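Local atomic coordinates of extracellular solute-binding protein family 1 (Pseudothermotoga lettingae, PDB entry 5CI5), a protein that probably serves as the solute-binding component of an ABC sugar transporter, holding alpha-D-tagatose in the cleft between two lobes. Residues T112-P117 and T341-C346; W134-R139 and E362-A367; A295-G300 and V368-I373; G337-R342 and V355-I360. One frame throughout, in Å; residues are numbered along the deposited sequence. Where two conformers were deposited one is given.

Overall arrangement
The four contacts illustrate how one sheet can serve both a binding site and a hydrophobic interior. Contacts 2, 3 and 4 are buried, whereas contact 1, the farthest of the four from the chain's centre, is only partly so. Contacts 2 and 3 lie on neighbouring strands, 128-138 and 298-304, and both reach the sugar; contact 4 adds strand 339-340 on the other side of 128-138 and shares helix 355-363 with contact 2. Chemistry follows position: backbone bonding and a helix start in contact 1, apolar contact behind a polar pocket wall in contact 2, backbone pairing with an arginine-sugar clasp in contact 3, and van der Waals contact without hydrogen bonds in contact 4.

Contact 1: residues T112-P117 and T341-C346; sequences TAQIWP and TRMDVC
Ala-113 meets the second segment through its backbone: its O lies 3.2 Å from the terminal CE of Met-343, a selenomethionine whose side chain bends back over the loop. Gln-114 then works with both of its carbonyl groups. Its backbone O accepts a hydrogen bond from Met-343 N at 2.8 Å, and its side-chain OE1 takes a weak one from Asp-344 N, so that the first turn of helix 343-348, just past the N-cap residue Arg-342, finds acceptors in a distant loop. The turn at chi2 (-57°) folds the Gln-114 amide back over the Asp-344 carboxylate, which is itself clasped side-on by Arg-342 through NE and NH2. At Ile-115 a single beta bridge pairs the backbone with Arg-342, while CD1 lies 3.6 Å from Thr-341 OG1. Trp-116 closes the series: its N donates to Thr-341 O at 3.0 Å, almost in line with the carbonyl. Above its six-membered ring sits Met-343 CG, 3.4 Å from the centroid, a CH-pi contact joined by an oblique Met-aromatic approach of SE. Cys-346 SG comes instead to the indole edge, weakly bonded to NE1. Beyond the segments, Thr-341 OG1 bonds to Pro-133 O on strand 128-138, Glu-110 pairs with Arg-342, and Phe-325 of helix 325-335 touches Arg-342, Asp-344 and Val-345.

Contact 2: residues W134-R139 and E362-A367; sequences WYTDCR and ETFPHA. With T6T (alpha-D-tagatopyranose), chain C.
Thr-136 and Phe-364 reach toward each other from opposite directions, the hydroxyl meeting the ring at its edge, and their meeting shows how a strand of a two-lobed solute-binding fold divides its work between its faces. Strand 128-138 belongs to the large mixed sheet, and just beyond it strand 140-144 belongs to the smaller antiparallel one, so this segment probably marks a crossing between the lobes; the segment opens with a classic beta bulge, Trp-134 and Tyr-135 both facing Trp-301. On one face Thr-136 and Cys-138 turn to the end of helix 355-363. The Phe-364 ring, carried toward the strand with CG trans to its own nitrogen (chi1 -180°), has its CE1 3.4 Å from Thr-136 OG1, and Asp-137 O also sits near the ring plane. The polar need of that hydroxyl is met by Gly-299 O. Cys-138 rests its SG against Phe-364 CA and its CB against Ala-367 CB, the latter 3.9 Å apart.

The side chains of Tyr-135, Asp-137 and Arg-139 serve the tagatose. Tyr-135 OH is hydrogen-bonded to sugar O1, which lies in the plane of the phenol ring. Arg-139 stretches out from CG to NE, presenting the edge of its guanidinium to the sugar; NH2 also has a salt bridge to Glu-247. NH1 donates to O3 at 2.8 Å, and NH2 to the ring oxygen O6, nearly straight at 171°. Asp-137 OD2 accepts two sugar hydroxyls at once, O1 and O3, each 2.7 Å from it.

Contact 3: residues A295-G300 and V368-I373; sequences ASVLGG and VARPPI. With T6T (alpha-D-tagatopyranose), chain C.
A short backbone pairing between Val-297 and Val-368 joins the approach to strand 298-304 with the loop before helix 376-391, in the buried middle of the protein. Two hydrogen bonds frame this single beta bridge: Val-368 N donates to Ser-296 O at 2.8 Å, and Leu-298 N to Val-368 O. Beside them the valine side chains touch through their CG2 methyls, 4.0 Å apart.

Since the preceding strand 283-286 lies in the small sheet and strand 298-304 in the large one, the chain here probably crosses between the two lobes of the solute-binding fold, beside the sugar. Arg-370 exploits that position. Bent at chi3 (-81°), its chain swings the guanidinium toward the strand, where NH2 donates both to Leu-298 O, on an in-plane lone pair at 3.1 Å, and to tagatose O4. NH1 reaches O5 at 2.9 Å almost in line, and is paired with Glu-190 as well. One water fills out the grip by accepting from Arg-370 N and NE and donating to Leu-298 O. A leucine in place of Arg-370 would probably leave tagatose O5 and O4 without their charged donor, and Glu-190 without its mate. Gly-300 N approaches O4 too, 3.0 Å away and nearly straight. At Gly-299 a CB would run into tagatose O3, so the missing side chain leaves room for the sugar; its CA lies 3.4 Å from O4.

Contact 4: residues G337-R342 and V355-I360; sequences GPMPTR and VKWQII
The outer edge of the Trp-357 indole is driven against the backbone of Met-339, a selenomethionine on the short strand 339-340. CH2 comes 3.7 Å from Met-339 CA and CZ3 3.8 Å from its CB, so the strand meets the rim of the six-membered ring rather than a face. Gly-337 CA adds to the same edge, 4.3 Å from CZ2. In the Met-339 side chain CG lies anti to the backbone N (chi1 -178°) and the chain runs on extended beyond it, which carries SE to Ile-360 CG2, 3.9 Å away; the Met-339 and Ile-360 side chains run antiparallel where they pass.

Within helix 355-363, Ile-360 also covers the ring, its CD1 above one face, 3.8 Å from the plane and displaced toward the rim. Further out, Phe-269 and Phe-361 meet the indole. On the strand side, the peptide bond before Pro-338 is cis, which probably helps set the course of the backbone here. Met-339 is held by backbone bonding to Thr-136 on strand 128-138, whereas Pro-338, whose side chain lies about 6 Å from the bound sugar at the nearest atoms, packs on Tyr-135. Replacing Trp-357 with an alanine would probably open a gap beside Met-339 and Gly-337 and leave Ile-360 CD1 without the ring it covers.

Side chain meets side chain only through carbon and selenium, and the indole edge also rests against the backbone of Pro-338 and Met-339; neither salt bridge nor hydrogen bond joins the two segments. Such a joint depends on shape and burial, and its geometry is probably set by the backbone pairing of Met-339 and by the indole's aromatic neighbours.

Contact 1: residues T112-P117 and T341-C346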
# COMPACT_ATOMS: atom_id res chain seq x y z
N THR A 112 14.50 -11.85 -13.12
CA THR A 112 13.25 -11.37 -13.70
C THR A 112 12.12 -12.40 -13.58
O THR A 112 10.99 -12.05 -13.22
CB THR A 112 13.48 -10.96 -15.15
OG1 THR A 112 14.45 -9.90 -15.16
CG2 THR A 112 12.21 -10.51 -15.84
N ALA A 113 12.44 -13.66 -13.88
CA ALA A 113 11.46 -14.75 -13.84
C ALA A 113 10.99 -15.10 -12.43
O ALA A 113 10.02 -15.84 -12.27
CB ALA A 113 12.04 -15.98 -14.51
N GLN A 114 11.67 -14.56 -11.41
CA GLN A 114 11.26 -14.76 -10.01
C GLN A 114 10.27 -13.70 -9.51
O GLN A 114 9.65 -13.89 -8.48
CB GLN A 114 12.48 -14.80 -9.10
CG GLN A 114 13.28 -16.12 -9.24
CD GLN A 114 12.42 -17.32 -8.99
OE1 GLN A 114 11.75 -17.40 -7.96
NE2 GLN A 114 12.40 -18.26 -9.95
N ILE A 115 10.09 -12.58 -10.22
CA ILE A 115 9.16 -11.55 -9.75
C ILE A 115 7.75 -12.09 -9.93
O ILE A 115 7.44 -12.67 -10.99
CB ILE A 115 9.35 -10.21 -10.54
CG1 ILE A 115 10.81 -9.75 -10.40
CG2 ILE A 115 8.35 -9.13 -10.13
CD1 ILE A 115 11.22 -9.45 -8.98
N TRP A 116 6.91 -11.97 -8.89
CA TRP A 116 5.51 -12.39 -9.02
C TRP A 116 4.89 -11.75 -10.27
O TRP A 116 4.94 -10.55 -10.44
CB TRP A 116 4.70 -12.00 -7.80
CG TRP A 116 5.10 -12.64 -6.52
CD1 TRP A 116 5.80 -12.06 -5.51
CD2 TRP A 116 4.81 -13.98 -6.09
NE1 TRP A 116 5.98 -12.96 -4.49
CE2 TRP A 116 5.37 -14.14 -4.81
CE3 TRP A 116 4.13 -15.06 -6.67
CZ2 TRP A 116 5.26 -15.34 -4.09
CZ3 TRP A 116 4.03 -16.26 -5.95
CH2 TRP A 116 4.60 -16.38 -4.68
N PRO A 117 4.28 -12.56 -11.13
CA PRO A 117 3.91 -12.00 -12.44
C PRO A 117 2.80 -10.97 -12.44
O PRO A 117 2.73 -10.20 -13.41
CB PRO A 117 3.45 -13.23 -13.24
CG PRO A 117 3.85 -14.39 -12.49
CD PRO A 117 4.09 -14.01 -11.07
N THR A 341 9.13 -9.27 -3.54
CA THR A 341 8.65 -9.46 -4.91
C THR A 341 9.23 -10.72 -5.57
O THR A 341 8.72 -11.14 -6.58
CB THR A 341 8.99 -8.26 -5.79
OG1 THR A 341 10.41 -8.05 -5.80
CG2 THR A 341 8.28 -7.03 -5.25
N ARG A 342 10.28 -11.30 -4.98
CA ARG A 342 10.87 -12.55 -5.48
C ARG A 342 10.17 -13.79 -4.91
O ARG A 342 10.10 -13.97 -3.69
CB ARG A 342 12.35 -12.65 -5.13
CG ARG A 342 13.29 -11.60 -5.75
CD ARG A 342 14.72 -11.86 -5.29
NE ARG A 342 15.21 -13.09 -5.91
CZ ARG A 342 16.07 -13.17 -6.92
NH1 ARG A 342 16.63 -12.09 -7.45
NH2 ARG A 342 16.39 -14.37 -7.40
N MSE A 343 9.73 -14.67 -5.80
CA MSE A 343 9.07 -15.92 -5.44
C MSE A 343 10.01 -16.83 -4.67
O MSE A 343 9.62 -17.38 -3.64
CB MSE A 343 8.56 -16.64 -6.68
CG MSE A 343 7.39 -15.94 -7.31
SE MSE A 343 6.54 -17.01 -8.68
CE MSE A 343 7.90 -16.80 -10.04
N ASP A 344 11.25 -16.96 -5.14
CA ASP A 344 12.18 -17.89 -4.47
C ASP A 344 12.42 -17.47 -3.01
O ASP A 344 12.44 -18.34 -2.15
CB ASP A 344 13.50 -18.05 -5.24
CG ASP A 344 14.19 -16.73 -5.61
OD1 ASP A 344 13.77 -15.62 -5.17
OD2 ASP A 344 15.20 -16.82 -6.36
N VAL A 345 12.54 -16.18 -2.70
CA VAL A 345 12.67 -15.77 -1.31
C VAL A 345 11.42 -16.06 -0.48
O VAL A 345 11.51 -16.50 0.68
CB VAL A 345 13.02 -14.27 -1.21
CG1 VAL A 345 13.10 -13.82 0.20
CG2 VAL A 345 14.35 -14.01 -1.90
N CYS A 346 10.25 -15.79 -1.06
CA CYS A 346 9.00 -16.08 -0.38
C CYS A 346 8.90 -17.56 -0.02
O CYS A 346 8.41 -17.91 1.05
CB CYS A 346 7.81 -15.68 -1.24
SG CYS A 346 7.55 -13.87 -1.37

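Contact 2: residues W134-R139 and E362-A367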
# COMPACT_ATOMS: atom_id res chain seq x y z
N TRP A 134 10.22 -4.05 -5.95
CA TRP A 134 11.16 -4.40 -4.88
C TRP A 134 10.45 -5.06 -3.67
O TRP A 134 10.92 -6.07 -3.16
CB TRP A 134 11.94 -3.16 -4.43
CG TRP A 134 12.96 -3.53 -3.40
CD1 TRP A 134 14.18 -4.14 -3.64
CD2 TRP A 134 12.85 -3.42 -1.97
NE1 TRP A 134 14.83 -4.38 -2.44
CE2 TRP A 134 14.04 -3.94 -1.41
CE3 TRP A 134 11.87 -2.90 -1.11
CZ2 TRP A 134 14.27 -3.99 -0.04
CZ3 TRP A 134 12.11 -2.94 0.28
CH2 TRP A 134 13.31 -3.47 0.79
N TYR A 135 9.37 -4.46 -3.17
CA TYR A 135 8.51 -5.18 -2.23
C TYR A 135 7.07 -5.04 -2.65
O TYR A 135 6.71 -4.15 -3.41
CB TYR A 135 8.71 -4.72 -0.78
CG TYR A 135 7.87 -3.58 -0.21
CD1 TYR A 135 6.53 -3.77 0.12
CD2 TYR A 135 8.45 -2.36 0.11
CE1 TYR A 135 5.79 -2.75 0.71
CE2 TYR A 135 7.72 -1.34 0.71
CZ TYR A 135 6.40 -1.54 1.01
OH TYR A 135 5.73 -0.50 1.62
N THR A 136 6.28 -6.01 -2.20
CA THR A 136 4.87 -6.00 -2.50
C THR A 136 4.07 -6.36 -1.24
O THR A 136 4.63 -6.56 -0.14
CB THR A 136 4.56 -6.96 -3.67
OG1 THR A 136 3.21 -6.78 -4.12
CG2 THR A 136 4.82 -8.43 -3.33
N ASP A 137 2.75 -6.37 -1.41
CA ASP A 137 1.82 -6.61 -0.32
C ASP A 137 0.43 -6.80 -0.89
O ASP A 137 0.19 -6.60 -2.09
CB ASP A 137 1.84 -5.44 0.68
CG ASP A 137 1.38 -4.09 0.07
OD1 ASP A 137 0.28 -4.06 -0.53
OD2 ASP A 137 2.12 -3.07 0.18
N CYS A 138 -0.50 -7.20 -0.02
CA CYS A 138 -1.91 -7.04 -0.33
C CYS A 138 -2.55 -6.60 0.98
O CYS A 138 -1.95 -6.71 2.05
CB CYS A 138 -2.56 -8.32 -0.89
SG CYS A 138 -2.57 -9.73 0.18
N ARG A 139 -3.75 -6.06 0.87
CA ARG A 139 -4.39 -5.48 2.05
C ARG A 139 -5.41 -6.41 2.67
O ARG A 139 -6.18 -7.10 1.98
CB ARG A 139 -5.02 -4.13 1.71
CG ARG A 139 -4.07 -2.98 2.00
CD ARG A 139 -4.50 -1.63 1.45
NE ARG A 139 -3.70 -0.57 2.08
CZ ARG A 139 -2.46 -0.23 1.73
NH1 ARG A 139 -1.87 -0.83 0.70
NH2 ARG A 139 -1.82 0.73 2.40
N GLU A 362 -2.20 -16.82 0.20
CA GLU A 362 -3.45 -17.29 -0.38
C GLU A 362 -4.28 -16.17 -0.98
O GLU A 362 -4.96 -16.38 -1.97
CB GLU A 362 -4.26 -18.04 0.68
CG GLU A 362 -3.77 -19.45 0.86
CD GLU A 362 -3.91 -20.26 -0.43
OE1 GLU A 362 -5.05 -20.45 -0.91
OE2 GLU A 362 -2.86 -20.66 -0.99
N THR A 363 -4.20 -14.99 -0.38
CA THR A 363 -5.03 -13.86 -0.80
C THR A 363 -4.41 -13.08 -1.96
O THR A 363 -5.11 -12.62 -2.87
CB THR A 363 -5.26 -12.92 0.40
OG1 THR A 363 -5.93 -13.64 1.44
CG2 THR A 363 -6.10 -11.74 0.03
N PHE A 364 -3.09 -12.93 -1.92
CA PHE A 364 -2.33 -12.09 -2.86
C PHE A 364 -2.73 -12.26 -4.34
O PHE A 364 -2.91 -11.28 -5.04
CB PHE A 364 -0.84 -12.39 -2.62
CG PHE A 364 0.10 -11.61 -3.50
CD1 PHE A 364 0.37 -10.27 -3.24
CD2 PHE A 364 0.75 -12.22 -4.56
CE1 PHE A 364 1.25 -9.57 -4.02
CE2 PHE A 364 1.64 -11.51 -5.34
CZ PHE A 364 1.89 -10.19 -5.09
N PRO A 365 -2.84 -13.51 -4.83
CA PRO A 365 -3.11 -13.67 -6.27
C PRO A 365 -4.45 -13.09 -6.70
O PRO A 365 -4.63 -12.78 -7.89
CB PRO A 365 -3.09 -15.19 -6.48
CG PRO A 365 -2.55 -15.77 -5.25
CD PRO A 365 -2.64 -14.79 -4.14
N HIS A 366 -5.38 -12.96 -5.77
CA HIS A 366 -6.69 -12.39 -6.06
C HIS A 366 -6.78 -10.89 -5.86
O HIS A 366 -7.82 -10.28 -6.13
CB HIS A 366 -7.76 -13.04 -5.20
CG HIS A 366 -7.94 -14.51 -5.46
ND1 HIS A 366 -8.36 -15.00 -6.68
CD2 HIS A 366 -7.76 -15.58 -4.66
CE1 HIS A 366 -8.42 -16.32 -6.62
NE2 HIS A 366 -8.07 -16.70 -5.40
N ALA A 367 -5.71 -10.28 -5.35
CA ALA A 367 -5.78 -8.86 -5.00
C ALA A 367 -5.95 -8.03 -6.26
O ALA A 367 -5.22 -8.22 -7.25
CB ALA A 367 -4.54 -8.44 -4.27
O3 T6T C . 0.74 -0.81 -0.32
C3 T6T C . 1.78 0.16 -0.38
C4 T6T C . 1.43 1.19 -1.45
O4 T6T C . 1.16 0.54 -2.70
C5 T6T C . 0.22 1.97 -0.97
O5 T6T C . -0.15 2.96 -1.93
C6 T6T C . 0.50 2.60 0.39
O6 T6T C . 0.81 1.57 1.33
C2 T6T C . 1.95 0.79 0.96
O2 T6T C . 3.11 1.63 0.95
C1 T6T C . 2.14 -0.28 2.07
O1 T6T C . 3.17 -1.15 1.82

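Contact 3: residues A295-G300 and V368-I373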
# COMPACT_ATOMS: atom_id res chain seq x y z
N ALA A 295 -12.42 -9.46 -1.07
CA ALA A 295 -11.60 -8.45 -1.74
C ALA A 295 -10.29 -8.19 -1.03
O ALA A 295 -10.21 -8.19 0.20
CB ALA A 295 -12.38 -7.13 -1.86
N SER A 296 -9.30 -7.89 -1.85
CA SER A 296 -8.03 -7.36 -1.39
C SER A 296 -7.52 -6.47 -2.49
O SER A 296 -7.90 -6.65 -3.65
CB SER A 296 -7.05 -8.49 -1.07
OG SER A 296 -5.79 -8.00 -0.61
N VAL A 297 -6.70 -5.49 -2.13
CA VAL A 297 -6.05 -4.60 -3.09
C VAL A 297 -4.53 -4.82 -3.02
O VAL A 297 -3.96 -4.97 -1.93
CB VAL A 297 -6.38 -3.09 -2.83
CG1 VAL A 297 -5.66 -2.18 -3.81
CG2 VAL A 297 -7.90 -2.87 -2.91
N LEU A 298 -3.91 -4.84 -4.20
CA LEU A 298 -2.49 -5.06 -4.41
C LEU A 298 -1.71 -3.76 -4.16
O LEU A 298 -2.16 -2.66 -4.55
CB LEU A 298 -2.28 -5.51 -5.85
CG LEU A 298 -0.87 -5.82 -6.35
CD1 LEU A 298 -0.32 -7.03 -5.61
CD2 LEU A 298 -0.92 -6.08 -7.86
N GLY A 299 -0.54 -3.88 -3.55
CA GLY A 299 0.34 -2.74 -3.37
C GLY A 299 1.81 -3.10 -3.35
O GLY A 299 2.21 -4.25 -3.57
N GLY A 300 2.63 -2.08 -3.09
CA GLY A 300 4.07 -2.24 -3.02
C GLY A 300 4.81 -1.08 -3.65
O GLY A 300 4.21 -0.02 -3.96
N VAL A 368 -6.92 -7.12 -6.23
CA VAL A 368 -7.18 -6.27 -7.39
C VAL A 368 -6.20 -5.12 -7.45
O VAL A 368 -5.69 -4.65 -6.42
CB VAL A 368 -8.62 -5.73 -7.43
CG1 VAL A 368 -9.61 -6.89 -7.37
CG2 VAL A 368 -8.87 -4.72 -6.31
N ALA A 369 -5.91 -4.69 -8.67
CA ALA A 369 -4.98 -3.59 -8.87
C ALA A 369 -5.70 -2.29 -9.13
O ALA A 369 -6.69 -2.25 -9.89
CB ALA A 369 -4.06 -3.91 -10.04
N ARG A 370 -5.17 -1.22 -8.56
CA ARG A 370 -5.44 0.13 -9.04
C ARG A 370 -5.12 0.16 -10.53
O ARG A 370 -4.19 -0.51 -10.99
CB ARG A 370 -4.61 1.16 -8.27
CG ARG A 370 -5.11 1.37 -6.85
CD ARG A 370 -4.04 1.98 -5.91
NE ARG A 370 -3.12 0.98 -5.41
CZ ARG A 370 -2.17 1.25 -4.51
NH1 ARG A 370 -2.03 2.47 -4.02
NH2 ARG A 370 -1.38 0.29 -4.11
N PRO A 371 -5.89 0.92 -11.30
CA PRO A 371 -5.68 0.88 -12.75
C PRO A 371 -4.32 1.45 -13.18
O PRO A 371 -3.96 2.55 -12.75
CB PRO A 371 -6.83 1.75 -13.29
CG PRO A 371 -7.25 2.59 -12.17
CD PRO A 371 -6.97 1.83 -10.91
N PRO A 372 -3.56 0.69 -14.00
CA PRO A 372 -2.19 1.08 -14.38
C PRO A 372 -2.21 2.12 -15.51
O PRO A 372 -1.76 1.87 -16.64
CB PRO A 372 -1.55 -0.25 -14.81
CG PRO A 372 -2.70 -1.00 -15.38
CD PRO A 372 -3.87 -0.67 -14.48
N ILE A 373 -2.74 3.29 -15.18
CA ILE A 373 -2.95 4.35 -16.16
C ILE A 373 -2.46 5.66 -15.61
O ILE A 373 -2.43 5.88 -14.38
CB ILE A 373 -4.45 4.46 -16.58
CG1 ILE A 373 -5.30 4.92 -15.38
CG2 ILE A 373 -4.93 3.12 -17.14
CD1 ILE A 373 -6.79 5.08 -15.68
O3 T6T C . 0.74 -0.81 -0.32
C3 T6T C . 1.78 0.16 -0.38
C4 T6T C . 1.43 1.19 -1.45
O4 T6T C . 1.16 0.54 -2.70
C5 T6T C . 0.22 1.97 -0.97
O5 T6T C . -0.15 2.96 -1.93
C6 T6T C . 0.50 2.60 0.39
O6 T6T C . 0.81 1.57 1.33
C2 T6T C . 1.95 0.79 0.96
O2 T6T C . 3.11 1.63 0.95
C1 T6T C . 2.14 -0.28 2.07
O1 T6T C . 3.17 -1.15 1.82
O HOH W 1 -2.86 -1.51 -6.84

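Contact 4: residues G337-R342 and V355-I360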
# COMPACT_ATOMS: atom_id res chain seq x y z
N GLY A 337 9.10 -8.64 7.06
CA GLY A 337 8.23 -7.97 6.12
C GLY A 337 8.99 -6.79 5.53
O GLY A 337 10.07 -6.45 6.02
N PRO A 338 8.44 -6.17 4.48
CA PRO A 338 7.20 -6.57 3.79
C PRO A 338 7.41 -7.81 2.92
O PRO A 338 8.40 -8.52 3.09
CB PRO A 338 6.85 -5.35 2.93
CG PRO A 338 7.79 -4.24 3.37
CD PRO A 338 9.00 -4.93 3.91
N MSE A 339 6.51 -8.06 1.98
CA MSE A 339 6.59 -9.24 1.16
C MSE A 339 7.61 -9.06 0.04
O MSE A 339 7.58 -8.05 -0.68
CB MSE A 339 5.23 -9.56 0.57
CG MSE A 339 5.18 -10.80 -0.27
SE MSE A 339 3.31 -11.18 -0.69
CE MSE A 339 3.54 -12.27 -2.22
N PRO A 340 8.52 -10.04 -0.11
CA PRO A 340 9.45 -9.96 -1.23
C PRO A 340 8.70 -10.04 -2.55
O PRO A 340 7.74 -10.81 -2.66
CB PRO A 340 10.36 -11.19 -1.06
CG PRO A 340 10.16 -11.68 0.38
CD PRO A 340 8.81 -11.18 0.80
N THR A 341 9.13 -9.27 -3.54
CA THR A 341 8.65 -9.46 -4.91
C THR A 341 9.23 -10.72 -5.57
O THR A 341 8.72 -11.14 -6.58
CB THR A 341 8.99 -8.26 -5.79
OG1 THR A 341 10.41 -8.05 -5.80
CG2 THR A 341 8.28 -7.03 -5.25
N ARG A 342 10.28 -11.30 -4.98
CA ARG A 342 10.87 -12.55 -5.48
C ARG A 342 10.17 -13.79 -4.91
O ARG A 342 10.10 -13.97 -3.69
CB ARG A 342 12.35 -12.65 -5.13
CG ARG A 342 13.29 -11.60 -5.75
CD ARG A 342 14.72 -11.86 -5.29
NE ARG A 342 15.21 -13.09 -5.91
CZ ARG A 342 16.07 -13.17 -6.92
NH1 ARG A 342 16.63 -12.09 -7.45
NH2 ARG A 342 16.39 -14.37 -7.40
N VAL A 355 1.56 -18.31 10.48
CA VAL A 355 0.18 -18.37 9.96
C VAL A 355 -0.21 -17.06 9.30
O VAL A 355 -0.96 -17.08 8.31
CB VAL A 355 -0.87 -18.70 11.06
CG1 VAL A 355 -0.94 -17.63 12.12
CG2 VAL A 355 -2.25 -18.90 10.41
N LYS A 356 0.32 -15.94 9.79
CA LYS A 356 0.04 -14.65 9.18
C LYS A 356 0.33 -14.72 7.69
O LYS A 356 -0.38 -14.18 6.86
CB LYS A 356 0.87 -13.51 9.79
CG LYS A 356 0.51 -13.14 11.20
CD LYS A 356 1.09 -11.77 11.61
CE LYS A 356 2.61 -11.66 11.41
NZ LYS A 356 3.36 -12.49 12.37
N TRP A 357 1.40 -15.40 7.35
CA TRP A 357 1.84 -15.38 5.96
C TRP A 357 1.05 -16.35 5.08
O TRP A 357 0.93 -16.13 3.87
CB TRP A 357 3.33 -15.65 5.90
CG TRP A 357 4.05 -14.43 6.25
CD1 TRP A 357 4.48 -14.06 7.47
CD2 TRP A 357 4.41 -13.37 5.36
NE1 TRP A 357 5.10 -12.83 7.41
CE2 TRP A 357 5.06 -12.39 6.12
CE3 TRP A 357 4.22 -13.15 3.99
CZ2 TRP A 357 5.55 -11.22 5.55
CZ3 TRP A 357 4.70 -11.98 3.44
CH2 TRP A 357 5.36 -11.04 4.21
N GLN A 358 0.48 -17.40 5.67
CA GLN A 358 -0.34 -18.31 4.89
C GLN A 358 -1.49 -17.55 4.27
O GLN A 358 -1.81 -17.72 3.09
CB GLN A 358 -0.88 -19.45 5.76
CG GLN A 358 -1.72 -20.48 4.98
CD GLN A 358 -3.03 -20.81 5.66
OE1 GLN A 358 -4.11 -20.46 5.17
NE2 GLN A 358 -2.96 -21.49 6.81
N ILE A 359 -2.08 -16.69 5.09
CA ILE A 359 -3.22 -15.92 4.68
C ILE A 359 -2.85 -14.93 3.57
O ILE A 359 -3.60 -14.70 2.62
CB ILE A 359 -3.81 -15.19 5.92
CG1 ILE A 359 -4.26 -16.23 6.96
CG2 ILE A 359 -4.94 -14.32 5.53
CD1 ILE A 359 -4.63 -15.69 8.37
N ILE A 360 -1.66 -14.35 3.68
CA ILE A 360 -1.17 -13.39 2.71
C ILE A 360 -0.95 -14.06 1.36
O ILE A 360 -1.42 -13.59 0.33
CB ILE A 360 0.12 -12.73 3.21
CG1 ILE A 360 -0.17 -11.88 4.43
CG2 ILE A 360 0.76 -11.85 2.13
CD1 ILE A 360 1.04 -11.43 5.23